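Local coordinates for glycine cleavage system transcriptional repressor, putative (Vibrio cholerae, PDB 1U8S), which probably acts as a cytoplasmic, ACT-domain repressor controlling transcription of the glycine cleavage system genes, at the interface of chains A and B. Sequence-based numbering; all coordinates share one arbitrary frame. Chains: chain A/B, glycine cleavage system transcriptional repressor, putative.

Contact 1: the interface of chains A and B. Residues chain A 8, 10, 78, 80; chain B 12, 42, 45, 47, 76.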
loop_
_atom_site.group_PDB
_atom_site.type_symbol
_atom_site.label_atom_id
_atom_site.label_comp_id
_atom_site.label_asym_id
_atom_site.label_seq_id
_atom_site.Cartn_x
_atom_site.Cartn_y
_atom_site.Cartn_z
ATOM N N VAL A 8 11.515 7.695 -2.082
ATOM C CA VAL A 8 10.222 7.226 -1.611
ATOM C C VAL A 8 9.265 8.398 -1.735
ATOM O O VAL A 8 9.519 9.477 -1.209
ATOM C CB VAL A 8 10.292 6.797 -0.137
ATOM C CG1 VAL A 8 8.891 6.581 0.413
ATOM C CG2 VAL A 8 11.131 5.523 -0.006
ATOM N N THR A 10 5.199 9.806 -1.408
ATOM C CA THR A 10 3.911 9.501 -0.828
ATOM C C THR A 10 2.990 10.667 -1.119
ATOM O O THR A 10 3.368 11.822 -0.931
ATOM C CB THR A 10 4.018 9.270 0.669
ATOM O OG1 THR A 10 2.717 8.998 1.189
ATOM C CG2 THR A 10 4.575 10.477 1.364
ATOM N N MET A 78 4.959 14.002 -0.001
ATOM C CA MET A 78 6.076 13.914 0.930
ATOM C C MET A 78 7.136 13.022 0.281
ATOM O O MET A 78 6.803 12.010 -0.328
ATOM C CB MET A 78 5.574 13.302 2.231
ATOM C CG MET A 78 6.634 12.783 3.164
ATOM S SD MET A 78 5.859 11.589 4.290
ATOM C CE MET A 78 4.685 12.650 5.128
ATOM N N LYS A 80 11.409 11.358 0.454
ATOM C CA LYS A 80 12.591 11.019 1.237
ATOM C C LYS A 80 13.453 10.024 0.474
ATOM O O LYS A 80 12.952 9.035 -0.048
ATOM C CB LYS A 80 12.196 10.406 2.580
ATOM C CG LYS A 80 13.380 9.802 3.318
ATOM C CD LYS A 80 13.006 9.240 4.660
ATOM C CE LYS A 80 14.233 8.672 5.345
ATOM N NZ LYS A 80 13.951 8.300 6.752
ATOM N N VAL B 12 6.385 7.903 6.571
ATOM C CA VAL B 12 7.623 7.368 6.025
ATOM C C VAL B 12 8.689 7.553 7.080
ATOM O O VAL B 12 8.900 8.656 7.580
ATOM C CB VAL B 12 8.062 8.114 4.758
ATOM C CG1 VAL B 12 9.246 7.394 4.115
ATOM C CG2 VAL B 12 6.912 8.203 3.800
ATOM N N PHE B 42 10.147 -0.080 1.568
ATOM C CA PHE B 42 10.850 0.400 0.372
ATOM C C PHE B 42 12.221 0.900 0.765
ATOM O O PHE B 42 12.342 1.839 1.561
ATOM C CB PHE B 42 10.100 1.551 -0.293
ATOM C CG PHE B 42 8.805 1.153 -0.909
ATOM C CD1 PHE B 42 8.514 -0.189 -1.136
ATOM C CD2 PHE B 42 7.890 2.117 -1.310
ATOM C CE1 PHE B 42 7.331 -0.561 -1.754
ATOM C CE2 PHE B 42 6.700 1.755 -1.933
ATOM C CZ PHE B 42 6.423 0.413 -2.154
ATOM N N GLU B 45 13.335 2.066 4.209
ATOM C CA GLU B 45 12.179 2.757 4.776
ATOM C C GLU B 45 10.912 1.953 5.074
ATOM O O GLU B 45 10.603 0.944 4.431
ATOM C CB GLU B 45 11.780 3.926 3.867
ATOM C CG GLU B 45 12.938 4.755 3.374
ATOM C CD GLU B 45 13.767 5.324 4.506
ATOM O OE1 GLU B 45 15.007 5.299 4.385
ATOM O OE2 GLU B 45 13.181 5.799 5.505
ATOM N N THR B 47 7.019 2.346 4.979
ATOM C CA THR B 47 6.009 3.215 4.374
ATOM C C THR B 47 4.624 2.690 4.702
ATOM O O THR B 47 4.358 1.486 4.580
ATOM C CB THR B 47 6.166 3.328 2.826
ATOM O OG1 THR B 47 5.979 2.047 2.226
ATOM C CG2 THR B 47 7.544 3.826 2.467
ATOM N N ILE B 76 8.074 10.789 9.117
ATOM C CA ILE B 76 7.472 11.899 8.380
ATOM C C ILE B 76 5.989 11.615 8.224
ATOM O O ILE B 76 5.620 10.586 7.670
ATOM C CB ILE B 76 8.061 12.036 6.970
ATOM C CG1 ILE B 76 9.576 11.870 7.009
ATOM C CG2 ILE B 76 7.725 13.405 6.403
ATOM C CD1 ILE B 76 10.216 11.879 5.628
#
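A:Met78 and B:Ile76 meet at one end of a face-to-face packing of two beta-sheets, built from the N-terminal ACT domains of the two copies. Apolar contacts make up most of it. The sulfur SD of A:Met78 lies 3.4 Å from the branch methyl CG2 of B:Ile76, and chi3 of -62° folds the terminal CE back over the same methyl. Unbranched and pliable, methionine can bend to the shape of the beta-branched isoleucine. Its SD also meets CG2 of B:Val12 at 3.6 Å, so the thioether lies against two strands of the partner sheet. A:Val8 divides its methyls between neighbours: CG1 is 3.7 Å from CG2 of B:Thr47 and also faces CG1 of B:Val12, while CG2 leans on the aliphatic CG of B:Glu45. Compact valine and threonine methyls suit the close approach of two sheet faces. A:Thr10 adds a lighter methyl contact to B:Val12.

The charged contact lies farther along the patch. A:Lys80 runs extended, its CB passing CD1 of B:Ile76 before the ammonium forms a salt bridge with B:Glu45; the accompanying hydrogen bond is weak. B:Glu45 turns at chi2 (-57°) to bring its carboxylate across the end of the lysine, with OE2 2.9 Å from NZ of A:Lys80.

Contact 2: the interface of chains A and B. Residues chain A 103, 107-108, 141; chain B 28, 31-33.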
loop_
_atom_site.group_PDB
_atom_site.type_symbol
_atom_site.label_atom_id
_atom_site.label_comp_id
_atom_site.label_asym_id
_atom_site.label_seq_id
_atom_site.Cartn_x
_atom_site.Cartn_y
_atom_site.Cartn_z
ATOM N N LYS A 103 -11.477 -4.179 22.760
ATOM C CA LYS A 103 -10.601 -3.396 21.891
ATOM C C LYS A 103 -9.233 -3.229 22.568
ATOM O O LYS A 103 -8.186 -3.470 21.962
ATOM C CB LYS A 103 -11.247 -2.018 21.634
ATOM C CG LYS A 103 -10.718 -1.226 20.430
ATOM C CD LYS A 103 -9.294 -0.704 20.625
ATOM C CE LYS A 103 -8.820 0.112 19.419
ATOM N NZ LYS A 103 -9.650 1.335 19.185
ATOM N N THR A 107 -4.598 -4.799 19.319
ATOM C CA THR A 107 -3.849 -4.621 18.087
ATOM C C THR A 107 -2.328 -4.699 18.246
ATOM O O THR A 107 -1.690 -5.513 17.584
ATOM C CB THR A 107 -4.210 -3.294 17.401
ATOM O OG1 THR A 107 -5.623 -3.243 17.193
ATOM C CG2 THR A 107 -3.513 -3.188 16.048
ATOM N N GLU A 108 -1.740 -3.870 19.103
ATOM C CA GLU A 108 -0.287 -3.917 19.271
ATOM C C GLU A 108 0.210 -5.342 19.498
ATOM O O GLU A 108 1.302 -5.697 19.067
ATOM C CB GLU A 108 0.182 -3.064 20.459
ATOM C CG GLU A 108 -0.353 -1.650 20.507
ATOM C CD GLU A 108 -1.723 -1.574 21.164
ATOM O OE1 GLU A 108 -2.679 -2.187 20.635
ATOM O OE2 GLU A 108 -1.839 -0.901 22.211
ATOM N N PHE A 141 -14.356 -6.548 18.266
ATOM C CA PHE A 141 -13.242 -5.898 17.604
ATOM C C PHE A 141 -12.529 -6.919 16.727
ATOM O O PHE A 141 -11.973 -7.879 17.238
ATOM C CB PHE A 141 -12.274 -5.357 18.654
ATOM C CG PHE A 141 -11.247 -4.409 18.104
ATOM C CD1 PHE A 141 -11.617 -3.141 17.668
ATOM C CD2 PHE A 141 -9.905 -4.777 18.040
ATOM C CE1 PHE A 141 -10.663 -2.252 17.180
ATOM C CE2 PHE A 141 -8.944 -3.893 17.551
ATOM C CZ PHE A 141 -9.324 -2.627 17.122
ATOM N N THR B 28 -4.967 3.160 17.722
ATOM C CA THR B 28 -5.967 2.366 18.429
ATOM C C THR B 28 -6.164 2.886 19.846
ATOM O O THR B 28 -7.294 2.939 20.335
ATOM C CB THR B 28 -5.570 0.879 18.494
ATOM O OG1 THR B 28 -4.309 0.752 19.158
ATOM C CG2 THR B 28 -5.471 0.299 17.096
ATOM N N GLY B 31 -8.686 5.686 20.369
ATOM C CA GLY B 31 -10.110 5.426 20.259
ATOM C C GLY B 31 -10.582 5.205 18.835
ATOM O O GLY B 31 -11.749 4.891 18.598
ATOM N N CYS B 32 -9.674 5.357 17.878
ATOM C CA CYS B 32 -10.032 5.187 16.482
ATOM C C CYS B 32 -9.955 3.749 15.995
ATOM O O CYS B 32 -9.329 2.890 16.613
ATOM C CB CYS B 32 -9.140 6.065 15.615
ATOM S SG CYS B 32 -9.187 7.797 16.075
ATOM N N ASN B 33 -10.617 3.498 14.875
ATOM C CA ASN B 33 -10.629 2.188 14.262
ATOM C C ASN B 33 -9.760 2.276 13.031
ATOM O O ASN B 33 -9.649 3.341 12.420
ATOM C CB ASN B 33 -12.041 1.817 13.835
ATOM C CG ASN B 33 -12.949 1.580 15.006
ATOM O OD1 ASN B 33 -12.868 0.541 15.666
ATOM N ND2 ASN B 33 -13.814 2.548 15.292
#
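The ammonium of A:Lys103 gives hydrogen bonds to two backbone carbonyls of chain B, in an inter-chain contact between the C-terminal ACT half of chain A and the N-terminal ACT half of chain B. NZ lies 3.1 Å from O of B:Thr28, at a helix end, and is tilted 15° from that carbonyl's plane. It is 3.0 Å from O of B:Cys32, a loop carbonyl, but sits above its plane and not on a lone pair. A long lysine can reach across to the partner's carbonyls, and the helix dipole probably strengthens its attraction to that of B:Thr28. Bends at chi2 (-70°) and chi4 (62°) steer NZ between the two oxygens.

Van der Waals contacts surround this grip. CE of A:Lys103 lies 3.5 Å from CB of B:Thr28, whose methyl CG2 points to A:Thr107, 3.8 Å from its CB. Short, branched threonines allow the two helix ends to come close. Within chain A, CG of A:Lys103 lies 3.4 Å above one face of the A:Phe141 ring, toward the rim.

A:Lys103 belongs to the loop preceding helix 106-116 of chain A, beside strand 140-149, and it meets chain B where helix 19-28 turns through B:Gly31 into strand 33-42.

Contact 3: the interface of chains A and B. Residues chain A 42, 47, 49; chain B 8, 37-38, 49-51.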
loop_
_atom_site.group_PDB
_atom_site.type_symbol
_atom_site.label_atom_id
_atom_site.label_comp_id
_atom_site.label_asym_id
_atom_site.label_seq_id
_atom_site.Cartn_x
_atom_site.Cartn_y
_atom_site.Cartn_z
ATOM N N PHE A 42 -8.902 5.477 -0.444
ATOM C CA PHE A 42 -9.455 5.465 0.903
ATOM C C PHE A 42 -10.447 6.591 1.075
ATOM O O PHE A 42 -10.114 7.756 0.856
ATOM C CB PHE A 42 -8.351 5.621 1.958
ATOM C CG PHE A 42 -7.445 4.425 2.085
ATOM C CD1 PHE A 42 -7.897 3.151 1.756
ATOM C CD2 PHE A 42 -6.156 4.563 2.589
ATOM C CE1 PHE A 42 -7.087 2.036 1.928
ATOM C CE2 PHE A 42 -5.340 3.449 2.764
ATOM C CZ PHE A 42 -5.813 2.184 2.432
ATOM N N THR A 47 -4.610 7.593 -2.859
ATOM C CA THR A 47 -3.505 7.366 -1.933
ATOM C C THR A 47 -2.320 6.656 -2.585
ATOM O O THR A 47 -2.483 5.599 -3.195
ATOM C CB THR A 47 -3.989 6.540 -0.735
ATOM O OG1 THR A 47 -5.111 7.192 -0.123
ATOM C CG2 THR A 47 -2.913 6.431 0.287
ATOM N N LEU A 49 1.933 5.262 -2.400
ATOM C CA LEU A 49 3.226 4.972 -1.816
ATOM C C LEU A 49 3.987 4.550 -3.055
ATOM O O LEU A 49 3.500 3.712 -3.806
ATOM C CB LEU A 49 3.166 3.802 -0.841
ATOM C CG LEU A 49 2.498 4.046 0.510
ATOM C CD1 LEU A 49 2.540 2.760 1.334
ATOM C CD2 LEU A 49 3.209 5.178 1.236
ATOM N N VAL B 8 -7.091 10.111 6.833
ATOM C CA VAL B 8 -6.139 9.366 6.027
ATOM C C VAL B 8 -4.741 9.695 6.511
ATOM O O VAL B 8 -4.380 10.863 6.647
ATOM C CB VAL B 8 -6.243 9.727 4.537
ATOM C CG1 VAL B 8 -5.016 9.229 3.805
ATOM C CG2 VAL B 8 -7.493 9.104 3.938
ATOM N N SER B 37 -5.324 -0.428 5.542
ATOM C CA SER B 37 -3.989 0.144 5.476
ATOM C C SER B 37 -3.132 -0.616 4.495
ATOM O O SER B 37 -3.506 -1.691 4.028
ATOM C CB SER B 37 -3.311 0.091 6.850
ATOM O OG SER B 37 -3.113 -1.246 7.268
ATOM N N ARG B 38 -1.977 -0.042 4.187
ATOM C CA ARG B 38 -1.014 -0.659 3.292
ATOM C C ARG B 38 0.353 -0.398 3.904
ATOM O O ARG B 38 0.703 0.741 4.260
ATOM C CB ARG B 38 -1.082 -0.047 1.900
ATOM C CG ARG B 38 -2.408 -0.254 1.205
ATOM C CD ARG B 38 -2.592 -1.674 0.720
ATOM N NE ARG B 38 -3.746 -1.728 -0.161
ATOM C CZ ARG B 38 -5.004 -1.730 0.266
ATOM N NH1 ARG B 38 -5.266 -1.704 1.575
ATOM N NH2 ARG B 38 -5.998 -1.703 -0.614
ATOM N N LEU B 49 0.205 3.531 4.414
ATOM C CA LEU B 49 -0.984 4.249 3.959
ATOM C C LEU B 49 -2.018 3.784 4.950
ATOM O O LEU B 49 -2.096 2.592 5.217
ATOM C CB LEU B 49 -1.420 3.817 2.561
ATOM C CG LEU B 49 -0.458 4.208 1.446
ATOM C CD1 LEU B 49 -1.069 3.869 0.084
ATOM C CD2 LEU B 49 -0.135 5.712 1.565
ATOM N N MET B 50 -2.801 4.693 5.513
ATOM C CA MET B 50 -3.794 4.243 6.476
ATOM C C MET B 50 -5.033 5.121 6.527
ATOM O O MET B 50 -4.964 6.325 6.306
ATOM C CB MET B 50 -3.167 4.132 7.869
ATOM C CG MET B 50 -4.058 3.487 8.907
ATOM S SD MET B 50 -3.267 3.397 10.542
ATOM C CE MET B 50 -2.366 1.829 10.419
ATOM N N LEU B 51 -6.166 4.487 6.807
ATOM C CA LEU B 51 -7.462 5.149 6.904
ATOM C C LEU B 51 -8.097 4.772 8.232
ATOM O O LEU B 51 -8.387 3.608 8.482
ATOM C CB LEU B 51 -8.376 4.698 5.760
ATOM C CG LEU B 51 -9.830 5.135 5.925
ATOM C CD1 LEU B 51 -9.875 6.650 5.943
ATOM C CD2 LEU B 51 -10.695 4.563 4.811
#
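A:Phe42 lies across strand 45-54 of chain B, in a contact between the N-terminal ACT domains, whose fold sets helices against a beta-sheet. The A:Phe42 ring packs against aliphatic and backbone atoms. CB of B:Leu51 lies over a face of the ring, 3.8 Å from CG of A:Phe42. At the far end the ring crosses B:Leu49 at about a right angle, CE2 lying 3.9 Å from CB of B:Leu49 and near the backbone of B:Met50. With chi1 at -70°, CG stands opposite the carbonyl carbon, and the ring extends from B:Leu51 toward B:Ser37. Broad, flat phenylalanine suits this span. CB of A:Phe42 meets CG2 of B:Val8 more loosely, at 4.1 Å.

Beside the ring, A:Leu49 and B:Leu49 reach toward each other tip to tip, and the methyl of A:Thr47 points at B:Leu49. The modelled separations are unreliably short, but branched, apolar leucine suits a contact near the two-fold, where each copy presents the same surface.

The guanidinium of B:Arg38 also borders the ring, its plane turned by 83°. Its NH1 gives a hydrogen bond to O of B:Ser37, 3.0 Å away; the oxygen lies in the guanidinium plane, NH1 above the carbonyl plane. This helps hold arginine's long, flat-ended side chain beside the ring.

Contact 1 and contact 3 are neighbours, their C-alpha centres about 13 Å apart, and both lie where the N-terminal sheets of the two chains pack. Strands 5-14, 33-42 and 45-54 supply residues to both; positions 8, 42 and 47 appear in each, with the chains exchanged. The C-alpha centre of contact 2 lies about 16 Å from that of contact 3 and about 24 Å from that of contact 1; it joins the C-terminal half of chain A to the N-terminal half of chain B, which contributes strand 33-42 again. Two-fold symmetry repeats each contact, and the exchange of halves between chains is consistent with domain swapping.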